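Local atomic coordinates of ketol-acid reductoisomerase (NAD(+)) (uncultured archaeon GZfos26G2, PDB entry 4XDY), a protein that catalyses the magnesium-dependent methyl migration and NADH-dependent reduction that turn (S)-2-acetolactate into (R)-2,3-dihydroxy-isovalerate in branched-chain amino acid biosynthesis. Residues D126-M131 against G163-V168. Residues are numbered along the deposited sequence; the frame is centred on the assembly and turned at random.
Sequences DVDVIM and GEAREV
Asp128 and Ile130 rise from one face of strand 128-134 and meet the first turn of helix 165-175, with Ala165 CB set against both. Asp128 CB lies 3.9 Å from Ala165 CB. Asp128 CG, anti to the carbonyl carbon (chi1 -71°), packs 3.7 Å from Ala165 CB. OD1 stays near this methyl too. Asp128 OD2 reaches the start of the helix, 3.7 Å from Ala165 N, which is too long for a hydrogen bond. Instead OD2 is hydrogen-bonded to Ser162 OG, and Ala165 N to Asn160 OD1. The carboxylate is thus tied to the loop just before the helix. A negative group here probably interacts favourably with the helix N-terminus.

Two residues on, Ile130 makes the apolar part. Ile130 CG2 touches Ala165 CB at 3.7 Å and lies 3.5 Å from Ala165 O. The other branch carries Ile130 CD1 to Val168 CG1, 4.1 Å away, and the two side chains cross at about a right angle. Val157 of the adjacent antiparallel strand 153-157 also touches Ile130 and Ala165. Helix 165-175 links the parallel strands 153-157 and 183-185, and this is helix-on-sheet packing of the N-terminal Rossmann-type domain.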
loop_
_atom_site.group_PDB
_atom_site.type_symbol
_atom_site.label_atom_id
_atom_site.label_comp_id
_atom_site.label_asym_id
_atom_site.label_seq_id
_atom_site.Cartn_x
_atom_site.Cartn_y
_atom_site.Cartn_z
ATOM N N ASP A 126 -33.627 -24.704 10.148
ATOM C CA ASP A 126 -33.121 -25.349 11.366
ATOM C C ASP A 126 -31.641 -25.449 11.450
ATOM O O ASP A 126 -31.106 -26.205 12.244
ATOM C CB ASP A 126 -33.822 -26.733 11.550
ATOM C CG ASP A 126 -33.542 -27.691 10.395
ATOM O OD1 ASP A 126 -32.800 -27.348 9.441
ATOM O OD2 ASP A 126 -34.030 -28.818 10.463
ATOM N N VAL A 127 -30.910 -24.687 10.621
ATOM C CA VAL A 127 -29.452 -24.585 10.751
ATOM C C VAL A 127 -29.028 -23.187 11.131
ATOM O O VAL A 127 -29.680 -22.223 10.784
ATOM C CB VAL A 127 -28.666 -25.037 9.416
ATOM C CG1 VAL A 127 -29.071 -26.454 9.038
ATOM C CG2 VAL A 127 -28.943 -24.060 8.306
ATOM N N ASP A 128 -27.939 -23.085 11.848
ATOM C CA ASP A 128 -27.434 -21.784 12.170
ATOM C C ASP A 128 -26.824 -21.244 10.820
ATOM O O ASP A 128 -26.271 -22.043 10.012
ATOM C CB ASP A 128 -26.383 -21.848 13.181
ATOM C CG ASP A 128 -26.891 -22.221 14.653
ATOM O OD1 ASP A 128 -28.040 -21.957 14.944
ATOM O OD2 ASP A 128 -26.003 -22.628 15.427
ATOM N N VAL A 129 -26.826 -19.925 10.692
ATOM C CA VAL A 129 -26.235 -19.268 9.490
ATOM C C VAL A 129 -25.395 -18.090 9.968
ATOM O O VAL A 129 -25.932 -17.121 10.587
ATOM C CB VAL A 129 -27.286 -18.833 8.470
ATOM C CG1 VAL A 129 -26.625 -18.151 7.213
ATOM C CG2 VAL A 129 -28.116 -19.977 8.020
ATOM N N ILE A 130 -24.095 -18.214 9.760
ATOM C CA ILE A 130 -23.125 -17.312 10.287
ATOM C C ILE A 130 -22.158 -16.827 9.206
ATOM O O ILE A 130 -22.010 -17.475 8.168
ATOM C CB ILE A 130 -22.368 -17.894 11.475
ATOM C CG1 ILE A 130 -21.715 -19.189 11.083
ATOM C CG2 ILE A 130 -23.386 -18.114 12.621
ATOM C CD1 ILE A 130 -20.739 -19.659 12.096
ATOM N N MET A 131 -21.441 -15.763 9.529
ATOM C CA MET A 131 -20.399 -15.242 8.657
ATOM C C MET A 131 -19.239 -14.751 9.461
ATOM O O MET A 131 -19.407 -14.006 10.462
ATOM C CB MET A 131 -20.927 -14.080 7.752
ATOM C CG MET A 131 -19.709 -13.541 7.081
ATOM S SD MET A 131 -20.205 -12.603 5.715
ATOM C CE MET A 131 -20.785 -11.443 6.517
ATOM N N GLY A 163 -29.064 -21.575 19.262
ATOM C CA GLY A 163 -28.563 -20.600 20.248
ATOM C C GLY A 163 -27.123 -20.287 20.314
ATOM O O GLY A 163 -26.736 -19.290 20.954
ATOM N N GLU A 164 -26.297 -21.103 19.672
ATOM C CA GLU A 164 -24.876 -20.976 19.798
ATOM C C GLU A 164 -24.209 -20.375 18.492
ATOM O O GLU A 164 -22.972 -20.342 18.423
ATOM C CB GLU A 164 -24.271 -22.341 19.974
ATOM C CG GLU A 164 -24.712 -22.994 21.312
ATOM C CD GLU A 164 -24.053 -24.350 21.562
ATOM O OE1 GLU A 164 -23.759 -25.091 20.631
ATOM O OE2 GLU A 164 -23.811 -24.685 22.749
ATOM N N ALA A 165 -25.022 -19.850 17.588
ATOM C CA ALA A 165 -24.467 -19.359 16.292
ATOM C C ALA A 165 -23.419 -18.289 16.500
ATOM O O ALA A 165 -22.289 -18.378 15.962
ATOM C CB ALA A 165 -25.590 -18.836 15.468
ATOM N N ARG A 166 -23.734 -17.312 17.338
ATOM C CA ARG A 166 -22.810 -16.210 17.585
ATOM C C ARG A 166 -21.538 -16.688 18.248
ATOM O O ARG A 166 -20.431 -16.245 17.969
ATOM C CB ARG A 166 -23.501 -15.077 18.391
ATOM C CG ARG A 166 -22.560 -13.968 18.890
ATOM C CD ARG A 166 -23.400 -12.804 19.563
ATOM N NE ARG A 166 -22.591 -11.661 20.002
ATOM C CZ ARG A 166 -21.901 -11.584 21.122
ATOM N NH1 ARG A 166 -21.959 -12.545 22.035
ATOM N NH2 ARG A 166 -21.173 -10.478 21.340
ATOM N N GLU A 167 -21.698 -17.529 19.262
ATOM C CA GLU A 167 -20.573 -18.023 19.984
ATOM C C GLU A 167 -19.562 -18.766 19.071
ATOM O O GLU A 167 -18.360 -18.591 19.178
ATOM C CB GLU A 167 -21.049 -19.004 21.104
ATOM C CG GLU A 167 -19.909 -19.310 22.021
ATOM C CD GLU A 167 -20.322 -20.243 23.194
ATOM O OE1 GLU A 167 -21.482 -20.687 23.220
ATOM O OE2 GLU A 167 -19.387 -20.559 23.951
ATOM N N VAL A 168 -20.094 -19.591 18.187
ATOM C CA VAL A 168 -19.299 -20.355 17.210
ATOM C C VAL A 168 -18.588 -19.404 16.241
ATOM O O VAL A 168 -17.383 -19.515 16.074
ATOM C CB VAL A 168 -20.171 -21.321 16.434
ATOM C CG1 VAL A 168 -19.384 -21.945 15.276
ATOM C CG2 VAL A 168 -20.684 -22.383 17.406
#